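Local coordinates for protein endoglucanase (Uncultured bacterium, PDB 3X17) that hydrolyses internal beta-1,4-glucosidic bonds of cellulose as a glycoside hydrolase of family 9 with an N-terminal Ig-like domain, at residues R117-A122 and T481-N486; Q203-G208 and V552-A557. All coordinates share one frame; numbering follows the deposited sequence.

Overall arrangement
Helix 115-130 of the (alpha/alpha)6 barrel joins the two contacts, whose centres lie about 14 Å apart. In contact 1 it meets loop 481-486; in contact 2 loop 203-208 packs on helix 543-558, and Leu120 lies against both partners, with Leu120 CD2 3.8 Å from Ala204 CB and Leu120 CD1 4.0 Å from Ala554 CB. Val119 likewise touches Ala553. Both contacts are partly buried and apolar where their segments meet, without hydrogen bonds across. Their surroundings differ: loop 481-486 is fixed by hydrogen bonds, some to the Ig-like domain, whereas loop 203-208 runs on into a calcium site. Contact 2 also brings in an aromatic ring; contact 1 is purely aliphatic.

Contact 1: R117-A122 and T481-N486; sequences RDVLYA and TGLGSN
Leu483 meets Val119 and Ala122 through methyl groups alone, so no flat group takes part in this contact; the one ring nearby, that of Tyr121, turns elsewhere and meets His211 with the planes at about 70°. The setting is the (alpha/alpha)6 barrel: helix 115-130 offers two residues one turn apart, and a loop without regular structure lays a single leucine against them. The two branch tips divide the work. Leu483 CD2 rests 4.1 Å from Ala122 CB, while Leu483 CD1 comes within 4.4 Å of Val119 CG1, a looser touch. CG of Leu483 stands opposite its own carbonyl carbon (chi1 -60°), which sends the fork out from the loop to the helix. Alanine suits the helix here because its short side chain lets the leucine come close, and branched valine fills the neighbouring place. Gly482 and Gly484 flank the leucine, both with positive phi, a backbone shape that glycine adopts easily. Beyond it the loop is tied to the Ig-like domain, since Gln22 OE1 accepts from the backbone N of both Ser485 and Asn486. Thr481 OG1 is held by Val503 O and Leu506 N, and Leu483 O by Ser478 OG.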
loop_
_atom_site.group_PDB
_atom_site.type_symbol
_atom_site.label_atom_id
_atom_site.label_comp_id
_atom_site.label_asym_id
_atom_site.label_seq_id
_atom_site.Cartn_x
_atom_site.Cartn_y
_atom_site.Cartn_z
ATOM N N ARG A 117 -9.556 -6.149 11.858
ATOM C CA ARG A 117 -8.483 -6.661 12.698
ATOM C C ARG A 117 -7.756 -7.799 11.995
ATOM O O ARG A 117 -6.539 -7.880 12.038
ATOM C CB ARG A 117 -9.020 -7.119 14.061
ATOM C CG ARG A 117 -9.204 -5.962 15.041
ATOM C CD ARG A 117 -9.743 -6.420 16.396
ATOM N NE ARG A 117 -10.210 -5.276 17.177
ATOM C CZ ARG A 117 -11.135 -5.340 18.131
ATOM N NH1 ARG A 117 -11.707 -6.505 18.441
ATOM N NH2 ARG A 117 -11.498 -4.228 18.764
ATOM N N ASP A 118 -8.515 -8.687 11.369
ATOM C CA ASP A 118 -7.938 -9.793 10.631
ATOM C C ASP A 118 -7.323 -9.333 9.316
ATOM O O ASP A 118 -6.325 -9.892 8.885
ATOM C CB ASP A 118 -8.991 -10.872 10.367
ATOM C CG ASP A 118 -9.563 -11.440 11.651
ATOM O OD1 ASP A 118 -8.771 -11.840 12.535
ATOM O OD2 ASP A 118 -10.781 -11.311 11.840
ATOM N N VAL A 119 -7.966 -8.381 8.649
ATOM C CA VAL A 119 -7.392 -7.803 7.423
ATOM C C VAL A 119 -6.035 -7.145 7.738
ATOM O O VAL A 119 -5.032 -7.433 7.088
ATOM C CB VAL A 119 -8.324 -6.746 6.783
ATOM C CG1 VAL A 119 -7.611 -6.013 5.671
ATOM C CG2 VAL A 119 -9.571 -7.390 6.266
ATOM N N LEU A 120 -6.036 -6.223 8.695
ATOM C CA LEU A 120 -4.801 -5.600 9.201
ATOM C C LEU A 120 -3.705 -6.629 9.512
ATOM O O LEU A 120 -2.559 -6.466 9.099
ATOM C CB LEU A 120 -5.087 -4.774 10.456
ATOM C CG LEU A 120 -3.909 -4.026 11.073
ATOM C CD1 LEU A 120 -3.237 -3.103 10.034
ATOM C CD2 LEU A 120 -4.352 -3.222 12.330
ATOM N N TYR A 121 -4.060 -7.666 10.271
ATOM C CA TYR A 121 -3.133 -8.751 10.611
ATOM C C TYR A 121 -2.473 -9.328 9.355
ATOM O O TYR A 121 -1.264 -9.485 9.290
ATOM C CB TYR A 121 -3.890 -9.864 11.354
ATOM C CG TYR A 121 -3.052 -11.076 11.712
ATOM C CD1 TYR A 121 -2.244 -11.079 12.842
ATOM C CD2 TYR A 121 -3.116 -12.245 10.955
ATOM C CE1 TYR A 121 -1.464 -12.196 13.172
ATOM C CE2 TYR A 121 -2.369 -13.393 11.295
ATOM C CZ TYR A 121 -1.562 -13.358 12.417
ATOM O OH TYR A 121 -0.812 -14.460 12.762
ATOM N N ALA A 122 -3.290 -9.708 8.384
ATOM C CA ALA A 122 -2.784 -10.453 7.258
ATOM C C ALA A 122 -1.861 -9.523 6.461
ATOM O O ALA A 122 -0.794 -9.931 5.984
ATOM C CB ALA A 122 -3.964 -10.931 6.374
ATOM N N THR A 481 -4.333 -11.659 -1.273
ATOM C CA THR A 481 -4.185 -13.116 -1.203
ATOM C C THR A 481 -4.676 -13.640 0.122
ATOM O O THR A 481 -4.435 -13.013 1.170
ATOM C CB THR A 481 -2.729 -13.549 -1.392
ATOM O OG1 THR A 481 -1.909 -12.932 -0.397
ATOM C CG2 THR A 481 -2.239 -13.114 -2.754
ATOM N N GLY A 482 -5.342 -14.794 0.091
ATOM C CA GLY A 482 -5.791 -15.447 1.337
ATOM C C GLY A 482 -6.972 -14.764 2.033
ATOM O O GLY A 482 -7.372 -15.182 3.121
ATOM N N LEU A 483 -7.536 -13.726 1.410
ATOM C CA LEU A 483 -8.698 -13.032 1.952
ATOM C C LEU A 483 -9.914 -13.122 1.045
ATOM O O LEU A 483 -9.805 -13.000 -0.179
ATOM C CB LEU A 483 -8.375 -11.559 2.246
ATOM C CG LEU A 483 -7.255 -11.273 3.264
ATOM C CD1 LEU A 483 -7.123 -9.789 3.550
ATOM C CD2 LEU A 483 -7.427 -12.088 4.565
ATOM N N GLY A 484 -11.088 -13.234 1.656
ATOM C CA GLY A 484 -12.353 -13.265 0.916
ATOM C C GLY A 484 -12.534 -14.591 0.205
ATOM O O GLY A 484 -11.839 -15.566 0.506
ATOM N N SER A 485 -13.480 -14.648 -0.724
ATOM C CA SER A 485 -13.820 -15.939 -1.321
ATOM C C SER A 485 -13.275 -16.100 -2.714
ATOM O O SER A 485 -13.236 -17.210 -3.209
ATOM C CB SER A 485 -15.330 -16.203 -1.292
ATOM O OG SER A 485 -16.021 -15.260 -2.095
ATOM N N ASN A 486 -12.841 -14.999 -3.339
ATOM C CA ASN A 486 -12.246 -15.053 -4.684
ATOM C C ASN A 486 -10.906 -14.281 -4.813
ATOM O O ASN A 486 -10.766 -13.392 -5.661
ATOM C CB ASN A 486 -13.260 -14.592 -5.765
ATOM C CG ASN A 486 -12.721 -14.778 -7.198
ATOM O OD1 ASN A 486 -11.782 -15.534 -7.401
ATOM N ND2 ASN A 486 -13.287 -14.053 -8.180
#

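Contact 2: Q203-G208 and V552-A557; sequences QAFADG and VAAHFA. With CA (calcium ion), chain D.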
loop_
_atom_site.group_PDB
_atom_site.type_symbol
_atom_site.label_atom_id
_atom_site.label_comp_id
_atom_site.label_asym_id
_atom_site.label_seq_id
_atom_site.Cartn_x
_atom_site.Cartn_y
_atom_site.Cartn_z
ATOM N N GLN A 203 -3.538 2.093 18.836
ATOM C CA GLN A 203 -4.393 1.155 19.565
ATOM C C GLN A 203 -4.749 -0.072 18.699
ATOM O O GLN A 203 -5.075 -1.142 19.230
ATOM C CB GLN A 203 -5.652 1.853 20.137
ATOM C CG GLN A 203 -6.613 2.449 19.090
ATOM C CD GLN A 203 -6.068 3.714 18.385
ATOM O OE1 GLN A 203 -4.905 4.082 18.538
ATOM N NE2 GLN A 203 -6.930 4.386 17.630
ATOM N N ALA A 204 -4.530 0.029 17.385
ATOM C CA ALA A 204 -4.661 -1.160 16.530
ATOM C C ALA A 204 -3.427 -2.082 16.541
ATOM O O ALA A 204 -3.479 -3.198 16.054
ATOM C CB ALA A 204 -5.050 -0.775 15.119
ATOM N N PHE A 205 -2.365 -1.676 17.219
ATOM C CA PHE A 205 -1.080 -2.363 17.067
ATOM C C PHE A 205 -0.448 -2.725 18.419
ATOM O O PHE A 205 0.126 -1.860 19.087
ATOM C CB PHE A 205 -0.103 -1.456 16.311
ATOM C CG PHE A 205 -0.469 -1.213 14.881
ATOM C CD1 PHE A 205 -0.256 -2.186 13.923
ATOM C CD2 PHE A 205 -0.910 0.037 14.475
ATOM C CE1 PHE A 205 -0.540 -1.936 12.575
ATOM C CE2 PHE A 205 -1.202 0.290 13.144
ATOM C CZ PHE A 205 -0.963 -0.677 12.193
ATOM N N ALA A 206 -0.386 -4.011 18.737
ATOM C CA ALA A 206 0.210 -4.430 19.997
ATOM C C ALA A 206 1.514 -5.219 19.841
ATOM O O ALA A 206 1.751 -5.858 18.817
ATOM C CB ALA A 206 -0.827 -5.224 20.843
ATOM N N ASP A 207 2.313 -5.248 20.904
ATOM C CA ASP A 207 3.317 -6.298 21.067
ATOM C C ASP A 207 2.634 -7.654 20.923
ATOM O O ASP A 207 1.528 -7.858 21.444
ATOM C CB ASP A 207 4.016 -6.171 22.431
ATOM C CG ASP A 207 5.218 -7.089 22.561
ATOM O OD1 ASP A 207 5.693 -7.630 21.544
ATOM O OD2 ASP A 207 5.684 -7.298 23.699
ATOM N N GLY A 208 3.245 -8.531 20.127
ATOM C CA GLY A 208 2.774 -9.902 19.936
ATOM C C GLY A 208 1.667 -10.016 18.916
ATOM O O GLY A 208 1.303 -11.115 18.522
ATOM N N VAL A 552 -5.003 2.087 5.718
ATOM C CA VAL A 552 -6.442 2.275 5.663
ATOM C C VAL A 552 -7.158 1.242 6.533
ATOM O O VAL A 552 -8.072 1.584 7.290
ATOM C CB VAL A 552 -6.989 2.311 4.208
ATOM C CG1 VAL A 552 -8.484 2.576 4.212
ATOM C CG2 VAL A 552 -6.300 3.417 3.429
ATOM N N ALA A 553 -6.607 0.030 6.568
ATOM C CA ALA A 553 -7.177 -1.036 7.360
ATOM C C ALA A 553 -7.060 -0.679 8.845
ATOM O O ALA A 553 -7.996 -0.940 9.639
ATOM C CB ALA A 553 -6.474 -2.349 7.070
ATOM N N ALA A 554 -5.923 -0.095 9.222
ATOM C CA ALA A 554 -5.707 0.264 10.627
ATOM C C ALA A 554 -6.712 1.337 11.101
ATOM O O ALA A 554 -7.208 1.273 12.226
ATOM C CB ALA A 554 -4.276 0.722 10.859
ATOM N N HIS A 555 -7.046 2.286 10.228
ATOM C CA HIS A 555 -8.105 3.238 10.528
ATOM C C HIS A 555 -9.419 2.540 10.926
ATOM O O HIS A 555 -10.048 2.889 11.924
ATOM C CB HIS A 555 -8.350 4.192 9.361
ATOM C CG HIS A 555 -9.419 5.212 9.645
ATOM N ND1 HIS A 555 -9.138 6.470 10.142
ATOM C CD2 HIS A 555 -10.771 5.130 9.566
ATOM C CE1 HIS A 555 -10.272 7.121 10.342
ATOM N NE2 HIS A 555 -11.276 6.333 10.003
ATOM N N PHE A 556 -9.823 1.532 10.166
ATOM C CA PHE A 556 -11.094 0.906 10.438
ATOM C C PHE A 556 -11.031 -0.227 11.464
ATOM O O PHE A 556 -12.065 -0.665 11.959
ATOM C CB PHE A 556 -11.752 0.483 9.132
ATOM C CG PHE A 556 -12.222 1.648 8.303
ATOM C CD1 PHE A 556 -13.351 2.355 8.673
ATOM C CD2 PHE A 556 -11.446 2.140 7.264
ATOM C CE1 PHE A 556 -13.784 3.441 7.926
ATOM C CE2 PHE A 556 -11.869 3.214 6.514
ATOM C CZ PHE A 556 -13.069 3.856 6.836
ATOM N N ALA A 557 -9.829 -0.621 11.870
ATOM C CA ALA A 557 -9.659 -1.627 12.912
ATOM C C ALA A 557 -9.708 -0.970 14.284
ATOM O O ALA A 557 -9.842 -1.650 15.287
ATOM C CB ALA A 557 -8.334 -2.342 12.757
HETATM CA CA CA D . 7.185 -7.003 19.639
#
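Phe205 and Ala554 make the tight part of this contact: the ring brings CZ to 3.8 Å and CE2 to 3.9 Å from Ala554 CB, approaching the methyl group obliquely. Phe205 CG lies opposite its carbonyl carbon (chi1 -68°), which carries the far end of the ring to helix 543-558 although CB does not point straight at it. A large ring suits this buried place, and a small alanine on the helix leaves room for it. With only a methyl on each, Ala204 and Ala554 bring their CA atoms to 6.2 Å. Toward solvent the packing slackens. Ala204 CB is 4.1 Å from Ala554 O and 4.3 Å from Ala557 CB, and next to it the exposed Gln203 reaches Ser558. On other sides of the helix Val552 and Phe556 pack on helix 456-469, so that helix 543-558 lies among neighbouring helices of the (alpha/alpha)6 barrel. Further along the loop, Asp207 OD1 binds a calcium ion at 2.5 Å, together with Glu214, Asn217, Val219, Asp221 and Asp224. The chemistry is thus split: dispersion and burial of apolar surface seat one end of loop 203-208 on the helix, while metal coordination by carboxylate, amide and carbonyl oxygens anchors the other end, away from it.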